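Local coordinates for D-2-hydroxyacid dehydrogensase protein (Ketogulonicigenium vulgare, PDB 4LSW), which probably catalyses the NAD(P)-dependent interconversion of D-2-hydroxy acids and 2-keto acids, as members of the D-isomer-specific 2-hydroxyacid dehydrogenase family do, at residues L151-I156 / A177-A182; V203-S208 / A235-E240. One frame throughout, in Å; residues are numbered along the deposited sequence.

Interaction 1: residues L151-I156 / A177-A182; sequences LGLGRI and APKSYA
L153 and K179 have the nearest CA atoms across the two segments, 7.6 Å apart, where the glycine-rich turn of 151-156 faces a type I beta turn running from K179 to A182. That turn closes on its own backbone bond from A182 N to K179 O and carries Y181 toward the other segment. The phenol OH of Y181 donates to L153 O at 2.6 Å, lying in the carbonyl plane with a C=O...OH angle of 147°, and L153 O sits at the edge of the Y181 ring, in its plane. K179 CB sits over one face of the ring, toward its rim. CG of K179 also comes within 3.8 Å of L153 O, so the K179 chain runs beside the carbonyl oxygen that the phenol holds. CD2 of L153 packs on A182 CB at 3.7 Å and on Y181 CE1 at 4.0 Å. Beyond the two segments, D175 accepts a bond from L153 N, and F158 meets the Y181 ring edge-to-face. G154 occupies the N-cap position of helix 155-165, and with G152 it fits the GxGxxG strand-turn-helix of a Rossmann fold, consistent with dinucleotide binding.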
loop_
_atom_site.group_PDB
_atom_site.type_symbol
_atom_site.label_atom_id
_atom_site.label_comp_id
_atom_site.label_asym_id
_atom_site.label_seq_id
_atom_site.Cartn_x
_atom_site.Cartn_y
_atom_site.Cartn_z
ATOM N N LEU A 151 7.970 -1.670 -11.978
ATOM C CA LEU A 151 6.749 -2.224 -12.561
ATOM C C LEU A 151 5.557 -1.437 -12.033
ATOM O O LEU A 151 5.143 -1.592 -10.877
ATOM C CB LEU A 151 6.627 -3.710 -12.225
ATOM C CG LEU A 151 5.388 -4.416 -12.762
ATOM C CD1 LEU A 151 5.294 -4.244 -14.273
ATOM C CD2 LEU A 151 5.458 -5.877 -12.405
ATOM N N GLY A 152 5.040 -0.555 -12.883
ATOM C CA GLY A 152 4.022 0.403 -12.481
ATOM C C GLY A 152 4.677 1.730 -12.155
ATOM O O GLY A 152 5.309 1.863 -11.106
ATOM N N LEU A 153 4.548 2.701 -13.053
ATOM C CA LEU A 153 5.173 4.005 -12.840
ATOM C C LEU A 153 4.129 5.105 -12.632
ATOM O O LEU A 153 4.113 6.120 -13.335
ATOM C CB LEU A 153 6.133 4.351 -13.980
ATOM C CG LEU A 153 7.190 5.371 -13.547
ATOM C CD1 LEU A 153 8.360 4.683 -12.854
ATOM C CD2 LEU A 153 7.651 6.196 -14.733
ATOM N N GLY A 154 3.249 4.866 -11.662
ATOM C CA GLY A 154 2.334 5.880 -11.173
ATOM C C GLY A 154 3.025 6.701 -10.098
ATOM O O GLY A 154 4.245 6.833 -10.113
ATOM N N ARG A 155 2.246 7.244 -9.167
ATOM C CA ARG A 155 2.784 8.091 -8.108
ATOM C C ARG A 155 3.954 7.428 -7.385
ATOM O O ARG A 155 5.043 8.021 -7.250
ATOM C CB ARG A 155 1.683 8.396 -7.092
ATOM C CG ARG A 155 0.514 9.203 -7.640
ATOM C CD ARG A 155 -0.720 9.049 -6.762
ATOM N NE ARG A 155 -1.738 10.051 -7.079
ATOM C CZ ARG A 155 -2.622 9.944 -8.072
ATOM N NH1 ARG A 155 -2.617 8.882 -8.868
ATOM N NH2 ARG A 155 -3.507 10.910 -8.278
ATOM N N ILE A 156 3.734 6.205 -6.923
ATOM C CA ILE A 156 4.725 5.515 -6.111
ATOM C C ILE A 156 5.936 5.122 -6.935
ATOM O O ILE A 156 7.076 5.364 -6.534
ATOM C CB ILE A 156 4.140 4.284 -5.408
ATOM C CG1 ILE A 156 3.035 4.735 -4.453
ATOM C CG2 ILE A 156 5.239 3.551 -4.638
ATOM C CD1 ILE A 156 2.351 3.617 -3.726
ATOM N N ALA A 177 1.259 2.392 -20.640
ATOM C CA ALA A 177 1.773 3.282 -21.675
ATOM C C ALA A 177 2.960 4.054 -21.125
ATOM O O ALA A 177 3.123 4.140 -19.901
ATOM C CB ALA A 177 0.683 4.258 -22.120
ATOM N N PRO A 178 3.803 4.604 -22.018
ATOM C CA PRO A 178 4.899 5.448 -21.537
ATOM C C PRO A 178 4.347 6.668 -20.820
ATOM O O PRO A 178 3.244 7.143 -21.129
ATOM C CB PRO A 178 5.613 5.887 -22.819
ATOM C CG PRO A 178 5.170 4.914 -23.886
ATOM C CD PRO A 178 3.801 4.464 -23.489
ATOM N N LYS A 179 5.119 7.169 -19.863
ATOM C CA LYS A 179 4.707 8.314 -19.067
ATOM C C LYS A 179 5.480 9.565 -19.476
ATOM O O LYS A 179 6.695 9.509 -19.705
ATOM C CB LYS A 179 4.944 8.015 -17.586
ATOM C CG LYS A 179 4.175 6.808 -17.075
ATOM C CD LYS A 179 2.662 7.044 -17.140
ATOM C CE LYS A 179 1.880 5.844 -16.626
ATOM N NZ LYS A 179 0.382 6.061 -16.702
ATOM N N SER A 180 4.782 10.695 -19.544
ATOM C CA SER A 180 5.409 11.931 -20.004
ATOM C C SER A 180 6.489 12.398 -19.045
ATOM O O SER A 180 7.423 13.110 -19.432
ATOM C CB SER A 180 4.365 13.035 -20.189
ATOM O OG SER A 180 3.709 13.328 -18.967
ATOM N N TYR A 181 6.353 11.978 -17.794
ATOM C CA TYR A 181 7.264 12.391 -16.745
ATOM C C TYR A 181 8.442 11.445 -16.568
ATOM O O TYR A 181 9.174 11.554 -15.584
ATOM C CB TYR A 181 6.500 12.564 -15.433
ATOM C CG TYR A 181 5.568 11.418 -15.046
ATOM C CD1 TYR A 181 6.059 10.249 -14.468
ATOM C CD2 TYR A 181 4.191 11.531 -15.211
ATOM C CE1 TYR A 181 5.200 9.226 -14.079
ATOM C CE2 TYR A 181 3.326 10.512 -14.833
ATOM C CZ TYR A 181 3.832 9.361 -14.267
ATOM O OH TYR A 181 2.975 8.356 -13.877
ATOM N N ALA A 182 8.641 10.538 -17.525
ATOM C CA ALA A 182 9.783 9.621 -17.476
ATOM C C ALA A 182 10.687 9.727 -18.700
ATOM O O ALA A 182 11.016 8.718 -19.322
ATOM C CB ALA A 182 9.294 8.191 -17.314
#

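Interaction 2: residues V203-S208 / A235-E240; sequences VTLAAS and ASNIDE
N237 reaches across to A207 with its carboxamide, giving ND2 to A207 O, 2.9 Å long with an N-H...O angle of 158°, as the one hydrogen bond between the segments. The acceptor lies almost in the amide plane of N237, while the donor is tilted 28° from the carbonyl plane of A207. L205 packs beside the same amide: its CB is 3.5 Å from N237 ND2, and its CD1 comes within 3.9 Å of N237 CG. The two side chains cross obliquely, a leucine branch lying against a polar group. N237 OD1 is 3.8 Å from S208 CA and accepts a hydrogen bond from A209 N just beyond the segment. The carboxamide is therefore held at both ends, ND2 on A207 O and OD1 on A209 N, which limits its rotation. A leucine in place of N237 would probably leave A207 O and A209 N without these partners and free the loop around them to shift.

Deeper in, I238 CD1 touches V203 CG2 at 4.2 Å, a looser apolar contact at the end of strand 200-203. I238 also rests on L229 and N231 of the neighbouring strand 228-231, while L205 leans on L151 of strand 147-151. In the second shell, V215 bonds the backbones of N237 and D239; within the segment, the bond from I238 N to A235 O closes the turn. D239 then N-caps helix 240-249 through OD1 to A242 N. Two loops that follow adjacent parallel strands, 200-203 and 228-231, are thus tied together at the C-terminal edge of the sheet, the edge at which Rossmann folds characteristically bind their dinucleotide.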
loop_
_atom_site.group_PDB
_atom_site.type_symbol
_atom_site.label_atom_id
_atom_site.label_comp_id
_atom_site.label_asym_id
_atom_site.label_seq_id
_atom_site.Cartn_x
_atom_site.Cartn_y
_atom_site.Cartn_z
ATOM N N VAL A 203 7.966 -3.739 -7.470
ATOM C CA VAL A 203 6.567 -3.900 -7.844
ATOM C C VAL A 203 5.756 -2.805 -7.170
ATOM O O VAL A 203 5.580 -2.799 -5.941
ATOM C CB VAL A 203 6.036 -5.274 -7.453
ATOM C CG1 VAL A 203 4.602 -5.436 -7.939
ATOM C CG2 VAL A 203 6.922 -6.347 -8.047
ATOM N N THR A 204 5.315 -1.856 -7.990
ATOM C CA THR A 204 4.628 -0.657 -7.533
ATOM C C THR A 204 3.386 -0.465 -8.394
ATOM O O THR A 204 3.149 0.601 -8.949
ATOM C CB THR A 204 5.561 0.578 -7.606
ATOM O OG1 THR A 204 6.222 0.613 -8.876
ATOM C CG2 THR A 204 6.625 0.488 -6.532
ATOM N N LEU A 205 2.610 -1.538 -8.503
ATOM C CA LEU A 205 1.352 -1.544 -9.244
ATOM C C LEU A 205 0.209 -1.157 -8.318
ATOM O O LEU A 205 -0.076 -1.863 -7.351
ATOM C CB LEU A 205 1.080 -2.940 -9.796
ATOM C CG LEU A 205 1.971 -3.443 -10.922
ATOM C CD1 LEU A 205 1.806 -4.953 -11.102
ATOM C CD2 LEU A 205 1.652 -2.705 -12.219
ATOM N N ALA A 206 -0.451 -0.046 -8.627
ATOM C CA ALA A 206 -1.485 0.504 -7.757
ATOM C C ALA A 206 -2.797 -0.271 -7.857
ATOM O O ALA A 206 -3.545 -0.369 -6.879
ATOM C CB ALA A 206 -1.703 1.982 -8.056
ATOM N N ALA A 207 -3.070 -0.829 -9.032
ATOM C CA ALA A 207 -4.293 -1.602 -9.236
ATOM C C ALA A 207 -3.980 -3.048 -9.611
ATOM O O ALA A 207 -2.815 -3.433 -9.705
ATOM C CB ALA A 207 -5.155 -0.953 -10.309
ATOM N N SER A 208 -5.029 -3.842 -9.819
ATOM C CA SER A 208 -4.868 -5.202 -10.308
ATOM C C SER A 208 -4.238 -5.153 -11.696
ATOM O O SER A 208 -4.776 -4.527 -12.607
ATOM C CB SER A 208 -6.219 -5.914 -10.360
ATOM O OG SER A 208 -6.983 -5.634 -9.203
ATOM N N ALA A 235 -0.588 -7.625 -2.664
ATOM C CA ALA A 235 -0.123 -9.004 -2.713
ATOM C C ALA A 235 -0.643 -9.747 -3.940
ATOM O O ALA A 235 0.046 -10.619 -4.468
ATOM C CB ALA A 235 -0.516 -9.746 -1.439
ATOM N N SER A 236 -1.846 -9.392 -4.392
ATOM C CA SER A 236 -2.523 -10.127 -5.470
ATOM C C SER A 236 -1.781 -10.108 -6.807
ATOM O O SER A 236 -2.042 -10.931 -7.689
ATOM C CB SER A 236 -3.954 -9.613 -5.667
ATOM O OG SER A 236 -3.974 -8.238 -6.011
ATOM N N ASN A 237 -0.853 -9.174 -6.960
ATOM C CA ASN A 237 -0.135 -9.055 -8.221
ATOM C C ASN A 237 1.111 -9.919 -8.319
ATOM O O ASN A 237 1.798 -9.913 -9.345
ATOM C CB ASN A 237 0.193 -7.600 -8.513
ATOM C CG ASN A 237 -0.985 -6.858 -9.097
ATOM O OD1 ASN A 237 -1.825 -7.449 -9.784
ATOM N ND2 ASN A 237 -1.059 -5.566 -8.831
ATOM N N ILE A 238 1.391 -10.675 -7.261
ATOM C CA ILE A 238 2.472 -11.658 -7.293
ATOM C C ILE A 238 1.949 -13.065 -7.001
ATOM O O ILE A 238 1.172 -13.275 -6.065
ATOM C CB ILE A 238 3.595 -11.289 -6.317
ATOM C CG1 ILE A 238 4.156 -9.910 -6.680
ATOM C CG2 ILE A 238 4.707 -12.332 -6.343
ATOM C CD1 ILE A 238 5.277 -9.452 -5.782
ATOM N N ASP A 239 2.371 -14.019 -7.827
ATOM C CA ASP A 239 2.078 -15.428 -7.592
ATOM C C ASP A 239 3.016 -15.913 -6.482
ATOM O O ASP A 239 4.193 -16.194 -6.727
ATOM C CB ASP A 239 2.302 -16.223 -8.885
ATOM C CG ASP A 239 1.937 -17.700 -8.757
ATOM O OD1 ASP A 239 1.944 -18.246 -7.641
ATOM O OD2 ASP A 239 1.657 -18.315 -9.809
ATOM N N GLU A 240 2.504 -16.005 -5.258
ATOM C CA GLU A 240 3.336 -16.392 -4.114
ATOM C C GLU A 240 3.863 -17.824 -4.176
ATOM O O GLU A 240 4.968 -18.097 -3.715
ATOM C CB GLU A 240 2.618 -16.145 -2.778
ATOM C CG GLU A 240 2.390 -14.667 -2.467
ATOM C CD GLU A 240 1.996 -14.410 -1.023
ATOM O OE1 GLU A 240 1.879 -15.371 -0.230
ATOM O OE2 GLU A 240 1.811 -13.226 -0.679
#

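How the interactions relate
Interaction 1 closes before interaction 2 opens along the chain, and all four segments belong to the NAD-binding family region. Their centres lie 16 Å apart, yet they meet directly, because 147-151 and 200-203 are neighbouring strands of one seven-stranded parallel sheet. At the seam T204 N probably bonds to L151 O and T204 OG1 to G152 O, while the T204 methyl group packs on I156 CG2. Interaction 1 extends from this seam toward strands 170-174 and 186-188, interaction 2 toward 228-231. Together they illustrate how successive loops beyond the strand ends of a Rossmann domain are joined in one layer, with the glycine-rich turn near its middle, consistent with a cofactor-binding rim.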